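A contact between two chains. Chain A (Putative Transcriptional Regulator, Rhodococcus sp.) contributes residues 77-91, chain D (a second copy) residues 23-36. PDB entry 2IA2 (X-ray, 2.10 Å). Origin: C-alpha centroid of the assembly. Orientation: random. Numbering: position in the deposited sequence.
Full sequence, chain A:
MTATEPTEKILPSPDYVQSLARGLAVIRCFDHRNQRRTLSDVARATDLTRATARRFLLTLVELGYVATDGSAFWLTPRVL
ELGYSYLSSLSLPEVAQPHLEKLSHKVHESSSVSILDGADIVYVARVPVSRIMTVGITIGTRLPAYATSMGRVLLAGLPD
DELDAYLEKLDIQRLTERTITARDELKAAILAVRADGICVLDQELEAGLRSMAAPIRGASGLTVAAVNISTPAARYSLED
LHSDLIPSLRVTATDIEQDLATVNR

Chain A, residues 77-91: PRVLELGYSYLSSLS
Chain D 23-36: GLAVIRCFDHRNQR

The two stretches bury 574 Å² between them, with no direct hydrogen bond among the modelled atoms. They run in the same sense: A:Leu82 CA lies 5.2 Å from D:Arg28 CA, and A:Tyr86 CA 5.2 Å from D:His32 CA. Residues 77-81 of chain A have helical phi/psi. D:Gly23 enters already in a helix that continues through D:Leu24 and D:Ile27.

A:Arg78 (chi1 t, chi2 t) sets A:Arg78 CG 3.6 Å from D:Arg28 NH1, at the guanidinium edge. A:Glu81 (m, t) points toward chain D. A:Glu81 OE1 lies 3.3 Å from D:Arg28 NH2, over the guanidinium face, so this salt bridge is purely electrostatic. D:Arg28 (chi1 to chi3 all m) reaches across to both residues. Water 1 sits between A:Glu81 O (3.2 Å) and D:Phe30 O (2.6 Å).

A:Leu82 (phi/psi -82/72; m, t) is buried. Its branched apolar side chain suits its neighbours: A:Leu82 CD2 meets D:Leu24 CD2 at 3.9 Å and aliphatic D:Arg28 CG at 3.7 Å; A:Leu82 CB meets D:Ile27 CG2 at 3.9 Å.

A:Gly83 (89/-11) is the N-cap of the helix starting at A:Tyr84; positive phi suits glycine.

A:Tyr86 (chi1 86°, chi2 83°) gives the largest buried area, offering a flat ring to chain D backbone. D:Asp31 C covers one face, 3.5 Å from A:Tyr86 CD2. D:Gln35 CD approaches A:Tyr86 CD1 obliquely at 3.4 Å; D:Gln35 NE2 donates to D:His32 O (2.8 Å). Water 2 joins A:Tyr86 OH (2.6 Å) to D:Gln35 O (2.7 Å).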

# COMPACT_ATOMS: atom_id res chain seq x y z
N PRO A 77 16.48 7.05 -2.20
CA PRO A 77 15.20 6.64 -2.83
C PRO A 77 15.27 5.46 -3.75
O PRO A 77 14.24 4.99 -4.20
CB PRO A 77 14.77 7.89 -3.64
CG PRO A 77 16.04 8.75 -3.75
CD PRO A 77 16.86 8.43 -2.54
N ARG A 78 16.46 4.94 -4.05
CA ARG A 78 16.51 3.75 -4.90
C ARG A 78 15.88 2.55 -4.23
O ARG A 78 15.39 1.63 -4.89
CB ARG A 78 17.94 3.44 -5.34
CG ARG A 78 18.06 2.24 -6.35
CD ARG A 78 19.50 2.02 -6.84
NE ARG A 78 19.97 3.28 -7.37
CZ ARG A 78 20.33 3.54 -8.64
NH1 ARG A 78 20.32 2.62 -9.59
NH2 ARG A 78 20.70 4.78 -8.94
N VAL A 79 15.86 2.58 -2.89
CA VAL A 79 15.22 1.50 -2.13
C VAL A 79 13.75 1.33 -2.49
O VAL A 79 13.25 0.23 -2.45
CB VAL A 79 15.41 1.77 -0.58
CG1 VAL A 79 14.99 0.56 0.25
CG2 VAL A 79 16.90 2.13 -0.33
N LEU A 80 13.06 2.41 -2.86
CA LEU A 80 11.68 2.31 -3.37
C LEU A 80 11.51 1.48 -4.63
O LEU A 80 10.42 0.99 -4.89
CB LEU A 80 11.04 3.74 -3.58
CG LEU A 80 10.89 4.53 -2.26
CD1 LEU A 80 10.37 5.98 -2.57
CD2 LEU A 80 9.92 3.81 -1.32
N GLU A 81 12.58 1.35 -5.42
CA GLU A 81 12.52 0.52 -6.61
C GLU A 81 12.29 -0.98 -6.27
O GLU A 81 11.90 -1.79 -7.13
CB GLU A 81 13.78 0.79 -7.47
CG GLU A 81 13.97 2.39 -7.68
CD GLU A 81 14.76 2.91 -8.93
OE1 GLU A 81 14.72 2.25 -10.00
OE2 GLU A 81 15.37 4.02 -8.84
N LEU A 82 12.52 -1.36 -5.01
CA LEU A 82 12.30 -2.73 -4.60
C LEU A 82 10.80 -2.94 -4.30
O LEU A 82 10.42 -2.98 -3.13
CB LEU A 82 13.17 -3.07 -3.37
CG LEU A 82 14.71 -2.85 -3.47
CD1 LEU A 82 15.42 -2.74 -2.09
CD2 LEU A 82 15.39 -3.90 -4.36
N GLY A 83 9.95 -2.98 -5.33
CA GLY A 83 8.57 -3.47 -5.16
C GLY A 83 7.50 -2.45 -4.75
O GLY A 83 6.28 -2.72 -4.88
N TYR A 84 7.92 -1.25 -4.37
CA TYR A 84 7.01 -0.40 -3.57
C TYR A 84 5.77 0.04 -4.36
O TYR A 84 4.67 0.03 -3.85
CB TYR A 84 7.74 0.81 -2.92
CG TYR A 84 7.09 1.18 -1.60
CD1 TYR A 84 7.54 0.63 -0.38
CD2 TYR A 84 5.94 2.01 -1.57
CE1 TYR A 84 6.88 0.97 0.86
CE2 TYR A 84 5.29 2.33 -0.37
CZ TYR A 84 5.78 1.80 0.84
OH TYR A 84 5.16 2.13 2.03
N SER A 85 5.96 0.45 -5.61
CA SER A 85 4.89 1.07 -6.33
C SER A 85 3.83 0.06 -6.74
O SER A 85 2.74 0.44 -7.08
CB SER A 85 5.38 1.86 -7.54
OG SER A 85 5.99 0.95 -8.42
N TYR A 86 4.12 -1.21 -6.71
CA TYR A 86 3.02 -2.14 -7.00
C TYR A 86 2.52 -2.90 -5.81
O TYR A 86 1.31 -3.15 -5.76
CB TYR A 86 3.27 -3.06 -8.21
CG TYR A 86 4.01 -4.29 -7.88
CD1 TYR A 86 3.32 -5.42 -7.36
CD2 TYR A 86 5.40 -4.38 -8.09
CE1 TYR A 86 4.01 -6.60 -7.03
CE2 TYR A 86 6.10 -5.58 -7.75
CZ TYR A 86 5.39 -6.67 -7.23
OH TYR A 86 6.06 -7.86 -6.91
N LEU A 87 3.38 -3.19 -4.84
CA LEU A 87 2.91 -3.83 -3.61
C LEU A 87 2.02 -2.90 -2.79
O LEU A 87 1.11 -3.35 -2.14
CB LEU A 87 4.09 -4.33 -2.78
CG LEU A 87 4.87 -5.50 -3.42
CD1 LEU A 87 6.07 -5.84 -2.59
CD2 LEU A 87 3.90 -6.73 -3.41
N SER A 88 2.26 -1.59 -2.87
CA SER A 88 1.44 -0.59 -2.13
C SER A 88 0.06 -0.35 -2.78
O SER A 88 -0.84 0.22 -2.20
CB SER A 88 2.22 0.71 -1.89
OG SER A 88 2.52 1.38 -3.12
N SER A 89 -0.13 -0.89 -3.95
CA SER A 89 -1.42 -0.76 -4.64
C SER A 89 -2.35 -1.99 -4.54
O SER A 89 -3.43 -1.99 -5.17
CB SER A 89 -1.20 -0.37 -6.09
OG SER A 89 -0.72 -1.49 -6.78
N LEU A 90 -1.96 -3.03 -3.76
CA LEU A 90 -2.76 -4.24 -3.63
C LEU A 90 -4.15 -3.98 -3.05
O LEU A 90 -4.31 -3.26 -2.07
CB LEU A 90 -2.05 -5.30 -2.74
CG LEU A 90 -0.70 -5.83 -3.20
CD1 LEU A 90 -0.01 -6.81 -2.21
CD2 LEU A 90 -0.84 -6.47 -4.58
N SER A 91 -5.17 -4.60 -3.65
CA SER A 91 -6.54 -4.43 -3.16
C SER A 91 -6.74 -5.33 -1.94
O SER A 91 -5.94 -6.25 -1.66
CB SER A 91 -7.55 -4.79 -4.29
OG SER A 91 -7.31 -6.12 -4.62
N GLY D 23 20.87 -10.94 -5.14
CA GLY D 23 19.64 -11.06 -4.37
C GLY D 23 18.75 -9.83 -4.56
O GLY D 23 17.53 -9.95 -4.69
N LEU D 24 19.35 -8.66 -4.64
CA LEU D 24 18.55 -7.46 -4.82
C LEU D 24 18.07 -7.33 -6.27
O LEU D 24 16.96 -6.83 -6.51
CB LEU D 24 19.30 -6.20 -4.37
CG LEU D 24 19.49 -6.02 -2.86
CD1 LEU D 24 20.63 -5.05 -2.53
CD2 LEU D 24 18.14 -5.60 -2.14
N ALA D 25 18.89 -7.77 -7.23
CA ALA D 25 18.48 -7.78 -8.61
C ALA D 25 17.28 -8.72 -8.78
O ALA D 25 16.40 -8.46 -9.60
CB ALA D 25 19.63 -8.22 -9.53
N VAL D 26 17.25 -9.82 -8.04
CA VAL D 26 16.10 -10.72 -8.04
C VAL D 26 14.78 -10.04 -7.58
O VAL D 26 13.74 -10.19 -8.22
CB VAL D 26 16.40 -12.01 -7.22
CG1 VAL D 26 15.18 -12.94 -7.18
CG2 VAL D 26 17.59 -12.73 -7.79
N ILE D 27 14.83 -9.27 -6.49
CA ILE D 27 13.65 -8.55 -6.00
C ILE D 27 13.23 -7.52 -7.03
O ILE D 27 12.06 -7.36 -7.30
CB ILE D 27 13.93 -7.86 -4.62
CG1 ILE D 27 14.22 -8.91 -3.52
CG2 ILE D 27 12.79 -6.89 -4.21
CD1 ILE D 27 14.79 -8.32 -2.21
N ARG D 28 14.22 -6.84 -7.60
CA ARG D 28 14.04 -5.74 -8.53
C ARG D 28 13.36 -6.14 -9.82
O ARG D 28 12.67 -5.33 -10.43
CB ARG D 28 15.41 -5.22 -8.93
CG ARG D 28 15.96 -4.23 -7.97
CD ARG D 28 15.17 -2.96 -8.07
NE ARG D 28 15.49 -2.23 -9.29
CZ ARG D 28 16.22 -1.11 -9.31
NH1 ARG D 28 16.72 -0.62 -8.17
NH2 ARG D 28 16.43 -0.50 -10.48
N CYS D 29 13.56 -7.38 -10.23
CA CYS D 29 12.97 -7.86 -11.47
C CYS D 29 11.45 -8.14 -11.39
O CYS D 29 10.83 -8.38 -12.42
CB CYS D 29 13.75 -9.07 -12.05
SG CYS D 29 13.37 -10.70 -11.33
N PHE D 30 10.85 -8.08 -10.20
CA PHE D 30 9.38 -8.19 -10.09
C PHE D 30 8.70 -6.82 -10.25
O PHE D 30 9.06 -5.88 -9.56
CB PHE D 30 8.97 -8.80 -8.74
CG PHE D 30 9.36 -10.26 -8.55
CD1 PHE D 30 10.64 -10.61 -8.15
CD2 PHE D 30 8.42 -11.28 -8.74
CE1 PHE D 30 11.00 -11.95 -7.94
CE2 PHE D 30 8.75 -12.62 -8.54
CZ PHE D 30 10.05 -12.96 -8.13
N ASP D 31 7.72 -6.68 -11.13
CA ASP D 31 6.98 -5.41 -11.24
C ASP D 31 5.45 -5.58 -11.34
O ASP D 31 4.96 -6.70 -11.14
CB ASP D 31 7.57 -4.54 -12.36
CG ASP D 31 7.55 -5.22 -13.72
OD1 ASP D 31 6.49 -5.77 -14.09
OD2 ASP D 31 8.57 -5.17 -14.44
N HIS D 32 4.70 -4.50 -11.59
CA HIS D 32 3.21 -4.58 -11.62
C HIS D 32 2.69 -5.59 -12.65
O HIS D 32 1.64 -6.20 -12.44
CB HIS D 32 2.56 -3.21 -11.86
N ARG D 33 3.43 -5.73 -13.76
CA ARG D 33 3.11 -6.64 -14.85
C ARG D 33 3.59 -8.06 -14.55
O ARG D 33 2.91 -9.06 -14.89
CB ARG D 33 3.75 -6.14 -16.15
N ASN D 34 4.76 -8.13 -13.93
CA ASN D 34 5.47 -9.37 -13.65
C ASN D 34 5.50 -9.72 -12.17
O ASN D 34 6.58 -9.86 -11.60
CB ASN D 34 6.91 -9.28 -14.18
CG ASN D 34 6.96 -9.16 -15.71
OD1 ASN D 34 6.52 -10.06 -16.44
ND2 ASN D 34 7.51 -8.05 -16.19
N GLN D 35 4.32 -9.85 -11.55
CA GLN D 35 4.20 -10.07 -10.10
C GLN D 35 4.43 -11.52 -9.68
O GLN D 35 4.73 -11.82 -8.51
CB GLN D 35 2.84 -9.57 -9.57
CG GLN D 35 2.50 -8.15 -10.00
CD GLN D 35 1.34 -7.52 -9.22
OE1 GLN D 35 0.95 -7.99 -8.13
NE2 GLN D 35 0.80 -6.43 -9.77
N ARG D 36 4.28 -12.42 -10.66
CA ARG D 36 4.52 -13.84 -10.48
C ARG D 36 5.52 -14.37 -11.51
O ARG D 36 5.40 -14.08 -12.70
CB ARG D 36 3.20 -14.60 -10.53
CG ARG D 36 2.63 -14.82 -9.16
CD ARG D 36 1.12 -14.67 -9.12
NE ARG D 36 0.60 -15.45 -8.01
CZ ARG D 36 0.43 -16.77 -8.05
NH1 ARG D 36 0.73 -17.45 -9.15
NH2 ARG D 36 -0.05 -17.41 -6.99
O HOH W 1 10.33 -4.52 -7.80
O HOH W 2 4.89 -10.13 -6.46